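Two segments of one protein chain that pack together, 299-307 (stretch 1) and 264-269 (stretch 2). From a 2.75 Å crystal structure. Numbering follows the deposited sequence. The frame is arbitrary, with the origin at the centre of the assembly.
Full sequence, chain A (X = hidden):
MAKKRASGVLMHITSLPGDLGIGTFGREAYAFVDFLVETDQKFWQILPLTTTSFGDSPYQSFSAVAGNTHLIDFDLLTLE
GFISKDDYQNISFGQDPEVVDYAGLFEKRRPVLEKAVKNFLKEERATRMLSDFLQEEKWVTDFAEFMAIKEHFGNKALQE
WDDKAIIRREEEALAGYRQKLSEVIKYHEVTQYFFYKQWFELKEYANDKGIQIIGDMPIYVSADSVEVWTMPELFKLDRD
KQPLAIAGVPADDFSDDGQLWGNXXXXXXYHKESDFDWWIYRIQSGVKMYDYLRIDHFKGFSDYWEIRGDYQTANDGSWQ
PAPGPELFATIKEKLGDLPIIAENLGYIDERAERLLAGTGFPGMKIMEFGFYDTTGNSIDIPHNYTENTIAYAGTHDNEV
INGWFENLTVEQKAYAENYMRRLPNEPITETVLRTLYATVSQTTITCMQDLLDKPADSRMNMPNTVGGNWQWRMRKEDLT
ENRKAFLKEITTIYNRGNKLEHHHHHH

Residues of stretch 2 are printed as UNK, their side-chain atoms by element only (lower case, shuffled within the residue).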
# COMPACT_ATOMS: atom_id res chain seq x y z
N LYS A 299 -14.94 -1.00 -5.22
CA LYS A 299 -16.27 -0.41 -5.18
C LYS A 299 -16.26 0.98 -5.79
O LYS A 299 -17.19 1.36 -6.52
CB LYS A 299 -16.76 -0.36 -3.73
CG LYS A 299 -18.21 0.14 -3.57
CD LYS A 299 -19.14 -0.45 -4.63
CE LYS A 299 -20.44 0.27 -4.67
NZ LYS A 299 -20.83 0.49 -3.27
N GLY A 300 -15.20 1.75 -5.54
CA GLY A 300 -15.09 3.11 -6.03
C GLY A 300 -15.11 3.25 -7.53
O GLY A 300 -15.26 4.38 -8.02
N PHE A 301 -14.95 2.15 -8.28
CA PHE A 301 -15.04 2.22 -9.73
C PHE A 301 -16.45 1.95 -10.25
O PHE A 301 -16.72 2.20 -11.42
CB PHE A 301 -14.03 1.26 -10.37
CG PHE A 301 -12.62 1.68 -10.14
CD1 PHE A 301 -12.02 2.59 -10.99
CD2 PHE A 301 -11.92 1.23 -9.03
CE1 PHE A 301 -10.72 3.03 -10.76
CE2 PHE A 301 -10.61 1.66 -8.80
CZ PHE A 301 -10.01 2.55 -9.66
N SER A 302 -17.36 1.49 -9.39
CA SER A 302 -18.77 1.38 -9.75
C SER A 302 -19.60 2.53 -9.16
O SER A 302 -20.36 3.17 -9.88
CB SER A 302 -19.33 0.03 -9.28
OG SER A 302 -19.64 0.03 -7.89
N ASP A 303 -19.44 2.78 -7.86
CA ASP A 303 -20.20 3.80 -7.14
C ASP A 303 -19.33 4.22 -5.96
O ASP A 303 -19.06 3.39 -5.08
CB ASP A 303 -21.54 3.25 -6.62
CG ASP A 303 -22.57 3.01 -7.72
OD1 ASP A 303 -22.97 4.01 -8.36
OD2 ASP A 303 -23.01 1.84 -7.90
N TYR A 304 -18.90 5.48 -5.91
CA TYR A 304 -18.12 5.97 -4.78
C TYR A 304 -18.95 6.89 -3.89
O TYR A 304 -19.90 7.55 -4.34
CB TYR A 304 -16.85 6.71 -5.21
CG TYR A 304 -17.14 7.97 -5.96
CD1 TYR A 304 -17.45 7.92 -7.31
CD2 TYR A 304 -17.15 9.21 -5.33
CE1 TYR A 304 -17.75 9.05 -8.02
CE2 TYR A 304 -17.45 10.36 -6.04
CZ TYR A 304 -17.74 10.27 -7.39
OH TYR A 304 -18.04 11.37 -8.14
N TRP A 305 -18.59 6.93 -2.61
CA TRP A 305 -19.27 7.75 -1.63
C TRP A 305 -18.61 9.13 -1.57
O TRP A 305 -17.39 9.22 -1.43
CB TRP A 305 -19.24 7.08 -0.27
CG TRP A 305 -19.91 7.85 0.79
CD1 TRP A 305 -19.32 8.69 1.69
CD2 TRP A 305 -21.31 7.86 1.08
NE1 TRP A 305 -20.27 9.21 2.53
CE2 TRP A 305 -21.50 8.72 2.18
CE3 TRP A 305 -22.42 7.23 0.52
CZ2 TRP A 305 -22.75 8.96 2.73
CZ3 TRP A 305 -23.67 7.47 1.07
CH2 TRP A 305 -23.82 8.33 2.16
N GLU A 306 -19.42 10.18 -1.67
CA GLU A 306 -18.95 11.55 -1.88
C GLU A 306 -19.47 12.45 -0.75
O GLU A 306 -20.59 12.97 -0.83
CB GLU A 306 -19.39 12.06 -3.25
CG GLU A 306 -18.73 13.37 -3.69
CD GLU A 306 -19.47 14.10 -4.84
OE1 GLU A 306 -20.43 14.86 -4.56
OE2 GLU A 306 -19.09 13.94 -6.03
N ILE A 307 -18.65 12.64 0.28
CA ILE A 307 -18.99 13.60 1.33
C ILE A 307 -18.86 15.01 0.78
O ILE A 307 -17.84 15.35 0.17
CB ILE A 307 -18.07 13.41 2.55
CG1 ILE A 307 -18.07 11.95 3.03
CG2 ILE A 307 -18.47 14.39 3.65
CD1 ILE A 307 -16.70 11.36 3.28
N UNK A 264 -9.37 14.01 -2.25
CA UNK A 264 -10.23 14.65 -3.24
C UNK A 264 -10.98 13.60 -4.04
O UNK A 264 -10.65 12.42 -4.03
c UNK A 264 -7.94 14.16 -2.56
c UNK A 264 -7.95 14.68 -3.98
c UNK A 264 -9.24 15.42 -4.12
N UNK A 265 -12.01 14.06 -4.74
CA UNK A 265 -12.92 13.23 -5.50
C UNK A 265 -12.63 13.42 -6.99
O UNK A 265 -12.15 14.47 -7.41
c UNK A 265 -14.36 13.62 -5.13
c UNK A 265 -15.35 13.08 -6.09
c UNK A 265 -14.65 13.19 -3.70
c UNK A 265 -14.97 11.73 -3.58
N UNK A 266 -12.90 12.38 -7.78
CA UNK A 266 -12.62 12.43 -9.21
C UNK A 266 -13.76 13.11 -9.98
O UNK A 266 -14.95 12.90 -9.68
c UNK A 266 -8.62 10.60 -9.25
c UNK A 266 -9.84 11.10 -9.64
c UNK A 266 -9.73 8.75 -8.18
c UNK A 266 -12.37 11.02 -9.75
o UNK A 266 -7.34 8.94 -8.11
c UNK A 266 -11.03 10.44 -9.32
c UNK A 266 -10.95 9.26 -8.58
c UNK A 266 -8.56 9.42 -8.51
N UNK A 267 -13.40 13.92 -10.97
CA UNK A 267 -14.36 14.42 -11.96
C UNK A 267 -14.36 13.40 -13.08
O UNK A 267 -13.75 13.59 -14.14
o UNK A 267 -16.17 16.25 -13.37
n UNK A 267 -14.40 16.98 -14.55
c UNK A 267 -14.95 16.37 -13.50
c UNK A 267 -13.99 15.83 -12.44
N UNK A 268 -15.04 12.28 -12.82
CA UNK A 268 -14.95 11.14 -13.71
C UNK A 268 -15.37 11.47 -15.14
O UNK A 268 -15.00 10.75 -16.07
c UNK A 268 -12.39 6.75 -12.93
c UNK A 268 -15.13 9.21 -12.01
c UNK A 268 -14.09 8.24 -12.12
c UNK A 268 -12.83 6.82 -10.54
c UNK A 268 -15.79 9.98 -13.15
c UNK A 268 -13.36 7.71 -13.19
c UNK A 268 -13.81 7.78 -10.81
c UNK A 268 -12.13 6.32 -11.61
c UNK A 268 -15.44 9.29 -10.69
n UNK A 268 -14.65 8.44 -9.96
N UNK A 269 -16.11 12.58 -15.33
CA UNK A 269 -16.46 13.00 -16.68
C UNK A 269 -15.22 13.42 -17.46
O UNK A 269 -15.04 13.00 -18.62
c UNK A 269 -18.84 13.66 -16.10
o UNK A 269 -19.44 12.73 -16.70
o UNK A 269 -19.30 14.21 -15.06
c UNK A 269 -17.49 14.13 -16.64

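Position 264 carries three side-chain carbons, and the chain they form closes onto the backbone N in a five-membered ring. It touches nothing on stretch 1. A ring that includes the backbone nitrogen identifies Pro-264.

At position 265 there are four side-chain carbons and no heteroatom. They fork at the first carbon into arms of one and two carbons, and the CA-to-CB bond points toward stretch 1. The group lies against the ring of Tyr-304 and also meets the backbone of Trp-305 and the carboxylate of Glu-306. Branching at CB with arms of unequal length defines Ile-265. Its CG2 comes within 3.4 Å of Tyr-304 CE2 and 3.8 Å of Glu-306 OE2, while its CD1 lies 4.1 Å from Trp-305 O.

Position 266 has one carbon leading to a six-carbon ring that bears a single oxygen at its far end. The side chain stays clear of stretch 1, CB of 266 coming no nearer than 5.9 Å to Tyr-304 OH, and the ring lies farther off; the backbone makes the contact instead, with O of 266 lying 3.8 Å from Tyr-304 OH. A phenol of this kind belongs to Tyr-266, whose hydroxyl is hydrogen-bonded elsewhere in the structure.

Two carbons, the second carrying one oxygen and one nitrogen, make up the side chain at position 267. The CA-to-CB bond points away from stretch 1, and no contact follows. This short amide is Asn-267, at the N-cap position right before a helix.

Position 268 displays one carbon followed by fused five- and six-membered rings, which together hold eight carbons and one nitrogen. This indole reaches Gly-300, Phe-301 and Tyr-304, and it can only be Trp-268. Its CH2 lies 3.7 Å from Phe-301 CE1, which sits at the indole edge, and its CD1 lies 3.5 Å from Tyr-304 CE1. Both aromatic pairs are oblique, with planes at 68° for Phe-301 and 44° for Tyr-304.

At position 269, two carbons end in a pair of oxygens, a carboxylate that remains out of reach of stretch 1. The residue is Asp-269, exposed and in the helix begun by Trp-268.

The contact works by apolar packing, with no hydrogen bond across it. Tyr-304 is central: its ring meets both Ile-265 and Trp-268, the two residues of stretch 2 that bury the most area. Phe-301 extends the aromatic cluster; although its CA-to-CB bond points sideways, the end of its side chain comes nearer and reaches the six-membered ring of Trp-268.

Stretch 2 (264-269) PIYNWD
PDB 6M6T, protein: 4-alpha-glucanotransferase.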